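Local atomic coordinates of 4-phosphoerythronate dehydrogenase (Lactobacillus jensenii, PDB entry 4PRK), a protein that probably interconverts pyruvate and D-lactate with NAD as cofactor, as a D-lactate dehydrogenase of the D-isomer specific 2-hydroxyacid dehydrogenase family. Residues F23-K28 and D314-A319; N81-D86 and L93-V98; V239-L244 and T260-S265; E264-F269 and Q276-Y281. All blocks are in the same frame, centred on the assembly; numbering follows the deposited sequence.

The four contacts fall into two pairs, one in each of the two domains, each built round a parallel sheet. Contacts 1 and 2 belong to the five-stranded sheet, near strands 26-30 and 94-96. Their centres are about 18 Å apart, and they touch where L318 CD1 packs at 3.6 Å on T96 CG2. Contacts 3 and 4 belong to the Rossmann-type NAD binding domain. Their centres are about 10 Å apart, they share E264 and S265, and L261 CD1 meets Y267 OH at 3.4 Å. The nearest atoms of contacts 2 and 3 are about 10 Å apart, and the centres of contacts 1 and 3 are about 39 Å apart. In this family the active site probably lies in the cleft between the two domains.

Contact 1: residues F23-K28 and D314-A319; sequences FGCELK and DTIALA
F23 and C25 meet a single side chain of helix 301-319, that of I316. F23 is the last residue of helix 10-23. Its ring slants against the isoleucine, with F23 CD2 4.3 Å from I316 CD1. The same ring also lies on E309, L312 and R313 of helix 301-319. G24 follows with positive phi and is the C-prime residue of a Schellman motif, in which C25 N bonds back to E20 O. This turn ends the helix and leads the chain into strand 26-30. C25 comes next and is buried. Its CB points toward the helix and stands 4.3 Å from I316 CD1. One methyl therefore touches both residues. I316 CG1 lies opposite its own carbonyl carbon (chi1 -71°), and CD1 continues in an extended chain (chi2 -170°), which carries the methyl out to the loop. I316 also packs on M1. From E26 on, the chain runs as the outermost strand, bonded through its backbone to strand 2-6. L27 turns to I3, V5 and L312, while K28 makes a salt bridge with D44. The contact thus joins the C-terminal helix to the helix-strand turn at one edge of the five-stranded sheet. Its chemistry is wholly apolar: only 86 Å² is buried, and the two segments meet by methyl, ring and CB contacts, without directed bonds.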
loop_
_atom_site.group_PDB
_atom_site.type_symbol
_atom_site.label_atom_id
_atom_site.label_comp_id
_atom_site.label_asym_id
_atom_site.label_seq_id
_atom_site.Cartn_x
_atom_site.Cartn_y
_atom_site.Cartn_z
ATOM N N PHE A 23 -25.452 -21.899 -6.447
ATOM C CA PHE A 23 -25.102 -22.962 -7.376
ATOM C C PHE A 23 -26.280 -23.590 -8.088
ATOM O O PHE A 23 -26.096 -24.400 -8.998
ATOM C CB PHE A 23 -24.276 -24.024 -6.681
ATOM C CG PHE A 23 -22.821 -23.617 -6.501
ATOM C CD1 PHE A 23 -22.473 -22.646 -5.566
ATOM C CD2 PHE A 23 -21.815 -24.189 -7.295
ATOM C CE1 PHE A 23 -21.159 -22.264 -5.403
ATOM C CE2 PHE A 23 -20.492 -23.820 -7.129
ATOM C CZ PHE A 23 -20.161 -22.860 -6.179
ATOM N N GLY A 24 -27.492 -23.209 -7.705
ATOM C CA GLY A 24 -28.668 -23.861 -8.249
ATOM C C GLY A 24 -28.545 -25.362 -8.070
ATOM O O GLY A 24 -28.717 -26.116 -9.027
ATOM N N CYS A 25 -28.180 -25.785 -6.865
ATOM C CA CYS A 25 -28.160 -27.193 -6.528
ATOM C C CYS A 25 -28.755 -27.322 -5.146
ATOM O O CYS A 25 -28.974 -26.301 -4.461
ATOM C CB CYS A 25 -26.721 -27.726 -6.533
ATOM S SG CYS A 25 -25.752 -27.148 -5.133
ATOM N N GLU A 26 -28.997 -28.553 -4.730
ATOM C CA GLU A 26 -29.580 -28.812 -3.437
ATOM C C GLU A 26 -28.514 -29.424 -2.577
ATOM O O GLU A 26 -27.740 -30.258 -3.053
ATOM C CB GLU A 26 -30.730 -29.784 -3.594
ATOM C CG GLU A 26 -31.380 -30.194 -2.288
ATOM C CD GLU A 26 -32.704 -30.929 -2.496
ATOM O OE1 GLU A 26 -33.166 -31.056 -3.666
ATOM O OE2 GLU A 26 -33.270 -31.377 -1.474
ATOM N N LEU A 27 -28.454 -29.002 -1.317
ATOM C CA LEU A 27 -27.481 -29.566 -0.356
ATOM C C LEU A 27 -28.166 -30.389 0.734
ATOM O O LEU A 27 -28.829 -29.835 1.596
ATOM C CB LEU A 27 -26.596 -28.471 0.326
ATOM C CG LEU A 27 -25.652 -27.667 -0.601
ATOM C CD1 LEU A 27 -24.920 -26.548 0.129
ATOM C CD2 LEU A 27 -24.664 -28.550 -1.349
ATOM N N LYS A 28 -27.919 -31.696 0.721
ATOM C CA LYS A 28 -28.409 -32.588 1.770
ATOM C C LYS A 28 -27.462 -32.685 2.952
ATOM O O LYS A 28 -26.405 -33.356 2.875
ATOM C CB LYS A 28 -28.654 -33.984 1.193
ATOM C CG LYS A 28 -29.170 -35.021 2.188
ATOM C CD LYS A 28 -30.009 -36.061 1.453
ATOM C CE LYS A 28 -29.904 -37.456 2.047
ATOM N NZ LYS A 28 -30.488 -38.429 1.071
ATOM N N ASP A 314 -15.624 -28.219 -7.399
ATOM C CA ASP A 314 -14.876 -29.379 -7.940
ATOM C C ASP A 314 -15.746 -30.623 -7.926
ATOM O O ASP A 314 -15.626 -31.448 -8.813
ATOM C CB ASP A 314 -13.594 -29.711 -7.153
ATOM C CG ASP A 314 -12.394 -28.860 -7.571
ATOM O OD1 ASP A 314 -12.524 -28.007 -8.477
ATOM O OD2 ASP A 314 -11.304 -29.051 -6.979
ATOM N N THR A 315 -16.605 -30.758 -6.909
ATOM C CA THR A 315 -17.400 -31.962 -6.744
ATOM C C THR A 315 -18.447 -32.085 -7.842
ATOM O O THR A 315 -18.568 -33.156 -8.437
ATOM C CB THR A 315 -17.998 -32.021 -5.344
ATOM O OG1 THR A 315 -16.905 -32.057 -4.429
ATOM C CG2 THR A 315 -18.889 -33.286 -5.147
ATOM N N ILE A 316 -19.166 -30.983 -8.114
ATOM C CA ILE A 316 -20.091 -30.888 -9.262
ATOM C C ILE A 316 -19.384 -31.165 -10.612
ATOM O O ILE A 316 -19.944 -31.845 -11.498
ATOM C CB ILE A 316 -20.820 -29.501 -9.318
ATOM C CG1 ILE A 316 -21.839 -29.407 -8.169
ATOM C CG2 ILE A 316 -21.496 -29.256 -10.681
ATOM C CD1 ILE A 316 -22.790 -28.231 -8.225
ATOM N N ALA A 317 -18.170 -30.629 -10.769
ATOM C CA ALA A 317 -17.458 -30.740 -12.034
ATOM C C ALA A 317 -17.173 -32.214 -12.360
ATOM O O ALA A 317 -17.447 -32.678 -13.475
ATOM C CB ALA A 317 -16.174 -29.915 -11.995
ATOM N N LEU A 318 -16.668 -32.941 -11.362
ATOM C CA LEU A 318 -16.256 -34.358 -11.504
ATOM C C LEU A 318 -17.474 -35.265 -11.689
ATOM O O LEU A 318 -17.421 -36.253 -12.407
ATOM C CB LEU A 318 -15.422 -34.811 -10.275
ATOM C CG LEU A 318 -14.031 -34.167 -10.147
ATOM C CD1 LEU A 318 -13.362 -34.429 -8.783
ATOM C CD2 LEU A 318 -13.173 -34.635 -11.328
ATOM N N ALA A 319 -18.567 -34.895 -11.038
ATOM C CA ALA A 319 -19.884 -35.475 -11.335
ATOM C C ALA A 319 -20.284 -35.245 -12.806
ATOM O O ALA A 319 -20.862 -36.138 -13.424
ATOM C CB ALA A 319 -20.956 -34.953 -10.371
#

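Contact 2: residues N81-D86 and L93-V98; sequences NTIDFD and LTVTNV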
loop_
_atom_site.group_PDB
_atom_site.type_symbol
_atom_site.label_atom_id
_atom_site.label_comp_id
_atom_site.label_asym_id
_atom_site.label_seq_id
_atom_site.Cartn_x
_atom_site.Cartn_y
_atom_site.Cartn_z
ATOM N N ASN A 81 -5.254 -36.725 5.620
ATOM C CA ASN A 81 -4.819 -37.834 6.461
ATOM C C ASN A 81 -5.859 -38.948 6.646
ATOM O O ASN A 81 -5.510 -40.126 6.554
ATOM C CB ASN A 81 -4.398 -37.298 7.827
ATOM C CG ASN A 81 -5.504 -36.495 8.488
ATOM O OD1 ASN A 81 -6.315 -37.051 9.235
ATOM N ND2 ASN A 81 -5.576 -35.192 8.175
ATOM N N THR A 82 -7.129 -38.601 6.889
ATOM C CA THR A 82 -8.160 -39.640 7.172
ATOM C C THR A 82 -8.713 -40.333 5.909
ATOM O O THR A 82 -9.593 -41.197 6.010
ATOM C CB THR A 82 -9.372 -39.129 7.992
ATOM O OG1 THR A 82 -10.223 -38.344 7.157
ATOM C CG2 THR A 82 -8.950 -38.323 9.230
ATOM N N ILE A 83 -8.224 -39.950 4.730
ATOM C CA ILE A 83 -8.600 -40.657 3.513
ATOM C C ILE A 83 -7.619 -41.785 3.271
ATOM O O ILE A 83 -6.441 -41.550 3.034
ATOM C CB ILE A 83 -8.639 -39.755 2.251
ATOM C CG1 ILE A 83 -9.588 -38.566 2.437
ATOM C CG2 ILE A 83 -9.076 -40.571 1.023
ATOM C CD1 ILE A 83 -11.060 -38.925 2.435
ATOM N N ASP A 84 -8.135 -43.008 3.322
ATOM C CA ASP A 84 -7.408 -44.188 2.874
ATOM C C ASP A 84 -7.370 -44.207 1.327
ATOM O O ASP A 84 -8.260 -44.776 0.681
ATOM C CB ASP A 84 -8.095 -45.424 3.445
ATOM C CG ASP A 84 -7.283 -46.666 3.268
ATOM O OD1 ASP A 84 -6.724 -46.875 2.172
ATOM O OD2 ASP A 84 -7.232 -47.446 4.231
ATOM N N PHE A 85 -6.333 -43.569 0.763
ATOM C CA PHE A 85 -6.181 -43.319 -0.705
ATOM C C PHE A 85 -6.098 -44.581 -1.550
ATOM O O PHE A 85 -6.319 -44.552 -2.774
ATOM C CB PHE A 85 -4.907 -42.507 -0.994
ATOM C CG PHE A 85 -5.078 -41.028 -0.830
ATOM C CD1 PHE A 85 -5.193 -40.474 0.433
ATOM C CD2 PHE A 85 -5.110 -40.189 -1.937
ATOM C CE1 PHE A 85 -5.349 -39.110 0.601
ATOM C CE2 PHE A 85 -5.268 -38.824 -1.779
ATOM C CZ PHE A 85 -5.388 -38.281 -0.505
ATOM N N ASP A 86 -5.709 -45.662 -0.879
ATOM C CA ASP A 86 -5.648 -46.999 -1.442
ATOM C C ASP A 86 -7.055 -47.447 -1.885
ATOM O O ASP A 86 -7.279 -47.766 -3.069
ATOM C CB ASP A 86 -5.063 -47.936 -0.375
ATOM C CG ASP A 86 -4.579 -49.233 -0.939
ATOM O OD1 ASP A 86 -3.703 -49.211 -1.830
ATOM O OD2 ASP A 86 -5.063 -50.275 -0.462
ATOM N N LEU A 93 -12.376 -43.494 -7.222
ATOM C CA LEU A 93 -12.850 -42.284 -6.543
ATOM C C LEU A 93 -11.776 -41.180 -6.543
ATOM O O LEU A 93 -10.885 -41.207 -5.691
ATOM C CB LEU A 93 -13.249 -42.600 -5.084
ATOM C CG LEU A 93 -14.557 -43.364 -4.789
ATOM C CD1 LEU A 93 -14.528 -44.010 -3.405
ATOM C CD2 LEU A 93 -15.781 -42.458 -4.925
ATOM N N THR A 94 -11.857 -40.217 -7.472
ATOM C CA THR A 94 -11.000 -39.015 -7.396
ATOM C C THR A 94 -11.165 -38.432 -5.966
ATOM O O THR A 94 -12.227 -38.575 -5.364
ATOM C CB THR A 94 -11.308 -37.922 -8.486
ATOM O OG1 THR A 94 -11.151 -38.444 -9.821
ATOM C CG2 THR A 94 -10.385 -36.690 -8.334
ATOM N N VAL A 95 -10.096 -37.853 -5.411
ATOM C CA VAL A 95 -10.132 -37.124 -4.123
ATOM C C VAL A 95 -9.718 -35.665 -4.361
ATOM O O VAL A 95 -8.663 -35.406 -4.957
ATOM C CB VAL A 95 -9.213 -37.785 -3.066
ATOM C CG1 VAL A 95 -9.449 -37.217 -1.656
ATOM C CG2 VAL A 95 -9.435 -39.298 -3.071
ATOM N N THR A 96 -10.569 -34.724 -3.950
ATOM C CA THR A 96 -10.219 -33.308 -4.019
ATOM C C THR A 96 -10.205 -32.743 -2.613
ATOM O O THR A 96 -10.746 -33.347 -1.658
ATOM C CB THR A 96 -11.189 -32.432 -4.884
ATOM O OG1 THR A 96 -12.517 -32.430 -4.326
ATOM C CG2 THR A 96 -11.219 -32.891 -6.345
ATOM N N ASN A 97 -9.602 -31.565 -2.487
ATOM C CA ASN A 97 -9.559 -30.901 -1.208
ATOM C C ASN A 97 -9.553 -29.403 -1.402
ATOM O O ASN A 97 -9.493 -28.913 -2.544
ATOM C CB ASN A 97 -8.303 -31.368 -0.436
ATOM C CG ASN A 97 -7.020 -30.771 -0.983
ATOM O OD1 ASN A 97 -6.951 -30.306 -2.140
ATOM N ND2 ASN A 97 -5.983 -30.768 -0.149
ATOM N N VAL A 98 -9.556 -28.685 -0.273
ATOM C CA VAL A 98 -9.399 -27.222 -0.269
ATOM C C VAL A 98 -8.075 -26.799 0.415
ATOM O O VAL A 98 -7.980 -26.626 1.641
ATOM C CB VAL A 98 -10.647 -26.515 0.313
ATOM C CG1 VAL A 98 -10.512 -25.012 0.151
ATOM C CG2 VAL A 98 -11.895 -26.990 -0.423
#
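V95 meets I83 and F85 inside a beta-alpha-beta unit made of strand 72-75, helix 85-90 and strand 94-96. The parallel five-stranded sheet and its helices resemble the flavodoxin-like substrate domain of this family. V95 sits on strand 94-96, the last of the five parallel strands, with V328 bonded to its backbone. Its CB points toward the crossover. V95 CB lies 4.3 Å from F85 CE2, and the ring is oblique to it. V95 CG1 is anti to the backbone N (chi1 -169°). That places V95 CG1 in the corner between the two partners, with V95 CG1 to I83 CG1 at 4.3 Å and V95 CG1 to F85 CZ at 4.4 Å. The other branch turns to the isoleucine. I83 also rests on I73 and L75 of strand 72-75, so it touches both neighbouring strands of the unit. F85 reaches V95 through the far end of its ring. It also touches T80 and V328. D84, between the two apolar residues, is the N-cap of helix 85-90 and the centre of an inverse gamma turn. Its OD1 makes a weak bond to L87 N. At the tip of the valine, V95 CG2 stands 4.3 Å from I83 CG2.

Contact 3: residues V239-L244 and T260-S265; sequences VDTAAL and TLAHES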
loop_
_atom_site.group_PDB
_atom_site.type_symbol
_atom_site.label_atom_id
_atom_site.label_comp_id
_atom_site.label_asym_id
_atom_site.label_seq_id
_atom_site.Cartn_x
_atom_site.Cartn_y
_atom_site.Cartn_z
ATOM N N VAL A 239 7.205 -25.486 17.143
ATOM C CA VAL A 239 7.769 -24.766 18.270
ATOM C C VAL A 239 7.834 -25.677 19.484
ATOM O O VAL A 239 6.848 -26.299 19.828
ATOM C CB VAL A 239 6.895 -23.568 18.629
ATOM C CG1 VAL A 239 7.390 -22.927 19.917
ATOM C CG2 VAL A 239 6.883 -22.556 17.472
ATOM N N ASP A 240 9.001 -25.731 20.116
ATOM C CA ASP A 240 9.187 -26.445 21.380
ATOM C C ASP A 240 8.593 -25.589 22.486
ATOM O O ASP A 240 9.247 -24.650 22.958
ATOM C CB ASP A 240 10.704 -26.652 21.646
ATOM C CG ASP A 240 11.005 -27.391 22.977
ATOM O OD1 ASP A 240 10.284 -27.274 23.994
ATOM O OD2 ASP A 240 12.017 -28.079 22.995
ATOM N N THR A 241 7.403 -25.956 22.942
ATOM C CA THR A 241 6.690 -25.191 23.931
ATOM C C THR A 241 7.368 -24.930 25.252
ATOM O O THR A 241 7.243 -23.842 25.827
ATOM C CB THR A 241 5.380 -25.858 24.246
ATOM O OG1 THR A 241 4.707 -26.154 23.012
ATOM C CG2 THR A 241 4.524 -24.932 25.149
ATOM N N ALA A 242 8.054 -25.930 25.756
ATOM C CA ALA A 242 8.873 -25.806 26.965
ATOM C C ALA A 242 9.875 -24.685 26.789
ATOM O O ALA A 242 10.025 -23.812 27.663
ATOM C CB ALA A 242 9.618 -27.142 27.233
ATOM N N ALA A 243 10.588 -24.724 25.663
ATOM C CA ALA A 243 11.628 -23.702 25.372
ATOM C C ALA A 243 10.995 -22.343 25.194
ATOM O O ALA A 243 11.625 -21.349 25.550
ATOM C CB ALA A 243 12.430 -24.031 24.125
ATOM N N LEU A 244 9.764 -22.315 24.657
ATOM C CA LEU A 244 9.013 -21.069 24.482
ATOM C C LEU A 244 8.709 -20.454 25.859
ATOM O O LEU A 244 9.006 -19.278 26.127
ATOM C CB LEU A 244 7.725 -21.334 23.666
ATOM C CG LEU A 244 6.678 -20.204 23.626
ATOM C CD1 LEU A 244 7.291 -18.939 23.105
ATOM C CD2 LEU A 244 5.447 -20.506 22.795
ATOM N N THR A 260 -1.887 -22.009 17.569
ATOM C CA THR A 260 -1.704 -23.440 17.507
ATOM C C THR A 260 -0.569 -23.784 18.452
ATOM O O THR A 260 0.306 -22.952 18.629
ATOM C CB THR A 260 -1.306 -23.888 16.120
ATOM O OG1 THR A 260 -1.143 -25.302 16.121
ATOM C CG2 THR A 260 0.028 -23.210 15.660
ATOM N N LEU A 261 -0.630 -24.972 19.076
ATOM C CA LEU A 261 0.296 -25.422 20.136
ATOM C C LEU A 261 0.474 -26.921 20.005
ATOM O O LEU A 261 -0.463 -27.603 19.686
ATOM C CB LEU A 261 -0.306 -25.201 21.552
ATOM C CG LEU A 261 -0.214 -23.843 22.242
ATOM C CD1 LEU A 261 -1.031 -23.819 23.515
ATOM C CD2 LEU A 261 1.224 -23.443 22.506
ATOM N N ALA A 262 1.657 -27.415 20.271
ATOM C CA ALA A 262 1.898 -28.860 20.354
ATOM C C ALA A 262 0.914 -29.510 21.330
ATOM O O ALA A 262 0.645 -28.959 22.403
ATOM C CB ALA A 262 3.331 -29.130 20.803
ATOM N N HIS A 263 0.350 -30.643 20.931
ATOM C CA HIS A 263 -0.634 -31.377 21.748
ATOM C C HIS A 263 -1.984 -30.718 21.853
ATOM O O HIS A 263 -2.805 -31.108 22.713
ATOM C CB HIS A 263 -0.085 -31.645 23.167
ATOM C CG HIS A 263 1.210 -32.381 23.149
ATOM N ND1 HIS A 263 2.368 -31.871 23.694
ATOM C CD2 HIS A 263 1.544 -33.568 22.589
ATOM C CE1 HIS A 263 3.352 -32.730 23.501
ATOM N NE2 HIS A 263 2.879 -33.760 22.824
ATOM N N GLU A 264 -2.241 -29.727 20.993
ATOM C CA GLU A 264 -3.523 -28.995 21.078
ATOM C C GLU A 264 -4.703 -29.909 20.858
ATOM O O GLU A 264 -5.842 -29.590 21.193
ATOM C CB GLU A 264 -3.577 -27.853 20.052
ATOM C CG GLU A 264 -3.543 -28.313 18.629
ATOM C CD GLU A 264 -3.462 -27.157 17.640
ATOM O OE1 GLU A 264 -4.190 -27.228 16.624
ATOM O OE2 GLU A 264 -2.715 -26.173 17.890
ATOM N N SER A 265 -4.442 -31.027 20.218
ATOM C CA SER A 265 -5.519 -31.946 19.858
ATOM C C SER A 265 -6.315 -32.459 21.057
ATOM O O SER A 265 -7.465 -32.838 20.939
ATOM C CB SER A 265 -4.949 -33.126 19.082
ATOM O OG SER A 265 -4.648 -32.704 17.749
HETATM O O HOH W 1 3.820 -25.424 20.430
#
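T241 and A262 touch between two flat carboxylates, one from each segment. The D240 carboxylate is met from above its plane. A243 N gives a bond of 3.1 Å to D240 OD1, 61° out of that plane, and this caps helix 241-250. The E264 carboxylate holds two donors on one oxygen. L261 N reaches E264 OE2 at 2.7 Å, nearly along the C-O axis. T260 OG1 comes from above the plane, 42° out, and lies 2.5 Å from E264 OE2. These bonds tie the glutamate back to the start of its own loop. A type II turn from L261 to E264 also brings E264 N to L261 O.

The direct touch between the segments is slight. T241 OG1 is 4.0 Å from A262 CB and also faces the end of the L261 side chain. The hydroxyl lies beside its own backbone N (chi1 -50°), on the side of a bridging water. That water is gripped three times. It stands 2.8 Å from T241 OG1, accepts from A262 N at 2.9 Å, and donates to V239 O at 3.2 Å. It thereby satisfies backbone groups on both segments.

Around the contact, L244 packs down on A256 and L258 of strand 255-258. V239 and T260 rest on N232 of strand 229-232. Helix 279-285 covers another part, with T241 against D280 and L284, and L261 against Y281 and L284. The contact therefore joins the start of helix 241-250 to the loop that leaves strand 255-258.

Contact 4: residues E264-F269 and Q276-Y281; sequences ESSYFF and QIPADY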
loop_
_atom_site.group_PDB
_atom_site.type_symbol
_atom_site.label_atom_id
_atom_site.label_comp_id
_atom_site.label_asym_id
_atom_site.label_seq_id
_atom_site.Cartn_x
_atom_site.Cartn_y
_atom_site.Cartn_z
ATOM N N GLU A 264 -2.241 -29.727 20.993
ATOM C CA GLU A 264 -3.523 -28.995 21.078
ATOM C C GLU A 264 -4.703 -29.909 20.858
ATOM O O GLU A 264 -5.842 -29.590 21.193
ATOM C CB GLU A 264 -3.577 -27.853 20.052
ATOM C CG GLU A 264 -3.543 -28.313 18.629
ATOM C CD GLU A 264 -3.462 -27.157 17.640
ATOM O OE1 GLU A 264 -4.190 -27.228 16.624
ATOM O OE2 GLU A 264 -2.715 -26.173 17.890
ATOM N N SER A 265 -4.442 -31.027 20.218
ATOM C CA SER A 265 -5.519 -31.946 19.858
ATOM C C SER A 265 -6.315 -32.459 21.057
ATOM O O SER A 265 -7.465 -32.838 20.939
ATOM C CB SER A 265 -4.949 -33.126 19.082
ATOM O OG SER A 265 -4.648 -32.704 17.749
ATOM N N SER A 266 -5.689 -32.489 22.210
ATOM C CA SER A 266 -6.389 -32.917 23.390
ATOM C C SER A 266 -7.538 -31.978 23.769
ATOM O O SER A 266 -8.543 -32.424 24.273
ATOM C CB SER A 266 -5.426 -33.153 24.541
ATOM O OG SER A 266 -5.245 -31.985 25.287
ATOM N N TYR A 267 -7.352 -30.678 23.595
ATOM C CA TYR A 267 -8.371 -29.718 23.992
ATOM C C TYR A 267 -8.918 -28.707 22.972
ATOM O O TYR A 267 -9.994 -28.189 23.163
ATOM C CB TYR A 267 -7.916 -28.987 25.240
ATOM C CG TYR A 267 -6.619 -28.261 25.087
ATOM C CD1 TYR A 267 -5.444 -28.947 24.899
ATOM C CD2 TYR A 267 -6.571 -26.890 25.150
ATOM C CE1 TYR A 267 -4.251 -28.285 24.772
ATOM C CE2 TYR A 267 -5.388 -26.219 25.025
ATOM C CZ TYR A 267 -4.232 -26.924 24.834
ATOM O OH TYR A 267 -3.054 -26.263 24.707
ATOM N N PHE A 268 -8.187 -28.412 21.912
ATOM C CA PHE A 268 -8.682 -27.473 20.909
ATOM C C PHE A 268 -9.921 -28.053 20.220
ATOM O O PHE A 268 -9.966 -29.226 19.915
ATOM C CB PHE A 268 -7.598 -27.149 19.877
ATOM C CG PHE A 268 -6.671 -26.042 20.278
ATOM C CD1 PHE A 268 -6.475 -25.715 21.596
ATOM C CD2 PHE A 268 -5.984 -25.338 19.324
ATOM C CE1 PHE A 268 -5.619 -24.700 21.945
ATOM C CE2 PHE A 268 -5.132 -24.321 19.664
ATOM C CZ PHE A 268 -4.945 -24.000 20.978
ATOM N N PHE A 269 -10.914 -27.215 19.974
ATOM C CA PHE A 269 -12.164 -27.633 19.364
ATOM C C PHE A 269 -13.109 -28.434 20.278
ATOM O O PHE A 269 -14.069 -29.001 19.796
ATOM C CB PHE A 269 -11.912 -28.312 18.015
ATOM C CG PHE A 269 -11.132 -27.452 17.066
ATOM C CD1 PHE A 269 -11.534 -26.146 16.819
ATOM C CD2 PHE A 269 -9.988 -27.911 16.477
ATOM C CE1 PHE A 269 -10.843 -25.339 15.967
ATOM C CE2 PHE A 269 -9.261 -27.097 15.638
ATOM C CZ PHE A 269 -9.687 -25.805 15.391
ATOM N N GLN A 276 -8.692 -31.196 32.449
ATOM C CA GLN A 276 -8.322 -31.723 31.132
ATOM C C GLN A 276 -7.400 -30.815 30.330
ATOM O O GLN A 276 -6.949 -31.188 29.275
ATOM C CB GLN A 276 -9.563 -32.013 30.327
ATOM C CG GLN A 276 -10.498 -32.957 31.030
ATOM C CD GLN A 276 -11.736 -33.210 30.210
ATOM O OE1 GLN A 276 -12.731 -32.477 30.300
ATOM N NE2 GLN A 276 -11.682 -34.244 29.406
ATOM N N ILE A 277 -7.101 -29.630 30.835
ATOM C CA ILE A 277 -6.346 -28.669 30.067
ATOM C C ILE A 277 -4.897 -28.800 30.481
ATOM O O ILE A 277 -4.609 -28.762 31.664
ATOM C CB ILE A 277 -6.870 -27.259 30.385
ATOM C CG1 ILE A 277 -8.353 -27.141 29.986
ATOM C CG2 ILE A 277 -5.994 -26.212 29.680
ATOM C CD1 ILE A 277 -9.077 -25.980 30.629
ATOM N N PRO A 278 -3.964 -28.925 29.521
ATOM C CA PRO A 278 -2.575 -29.106 29.968
ATOM C C PRO A 278 -1.910 -27.879 30.634
ATOM O O PRO A 278 -2.311 -26.712 30.416
ATOM C CB PRO A 278 -1.830 -29.464 28.689
ATOM C CG PRO A 278 -2.718 -29.047 27.561
ATOM C CD PRO A 278 -4.115 -29.121 28.071
ATOM N N ALA A 279 -0.873 -28.169 31.406
ATOM C CA ALA A 279 -0.186 -27.183 32.213
ATOM C C ALA A 279 0.554 -26.134 31.387
ATOM O O ALA A 279 0.656 -24.980 31.801
ATOM C CB ALA A 279 0.809 -27.891 33.134
ATOM N N ASP A 280 1.135 -26.564 30.272
ATOM C CA ASP A 280 1.820 -25.636 29.396
ATOM C C ASP A 280 0.828 -24.590 28.861
ATOM O O ASP A 280 1.097 -23.380 28.962
ATOM C CB ASP A 280 2.648 -26.336 28.318
ATOM C CG ASP A 280 1.822 -27.160 27.353
ATOM O OD1 ASP A 280 0.613 -27.309 27.499
ATOM O OD2 ASP A 280 2.417 -27.713 26.427
ATOM N N TYR A 281 -0.365 -25.004 28.439
ATOM C CA TYR A 281 -1.366 -23.996 28.092
ATOM C C TYR A 281 -1.642 -23.054 29.257
ATOM O O TYR A 281 -1.617 -21.839 29.082
ATOM C CB TYR A 281 -2.657 -24.623 27.637
ATOM C CG TYR A 281 -3.716 -23.589 27.450
ATOM C CD1 TYR A 281 -3.758 -22.832 26.277
ATOM C CD2 TYR A 281 -4.620 -23.290 28.462
ATOM C CE1 TYR A 281 -4.692 -21.824 26.116
ATOM C CE2 TYR A 281 -5.575 -22.300 28.305
ATOM C CZ TYR A 281 -5.603 -21.567 27.118
ATOM O OH TYR A 281 -6.520 -20.583 26.893
HETATM O O HOH W 2 -0.981 -27.812 24.819
#
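P278 and Y281 both meet the Y267 ring from one side of its plane, the proline over the face and Y281 obliquely near CE2 and OH. Y267 CG sits between the backbone N and the carbonyl carbon (chi1 58°), a crowded position that turns the ring toward helix 279-285. P278 CD lies over one face, offset toward the rim. It stands 3.7 Å from the centroid of the Y267 ring, 26° off the normal, a CH-pi contact. P278 CG is beside Y267 CE1, at 3.3 Å. Y281 CG is anti to its backbone N, and its ring presents a face to the edge of Y267. The pair is offset edge-to-face, with centroids 5.6 Å apart and planes at 64°. Y267 OH lies 3.4 Å from Y281 CB. The phenol also donates to a water at 2.6 Å, in the ring plane, and this water donates to D280 OD1 at 3.2 Å. E264 O accepts from both Y267 N and F268 N in the turn that carries the tyrosine. F133 of a second subunit stacks edge-to-face on both tyrosines, at the subunit interface. A buried phenol is thus held by aromatic and proline contacts, while its hydroxyl keeps a polar link through water to the helix start.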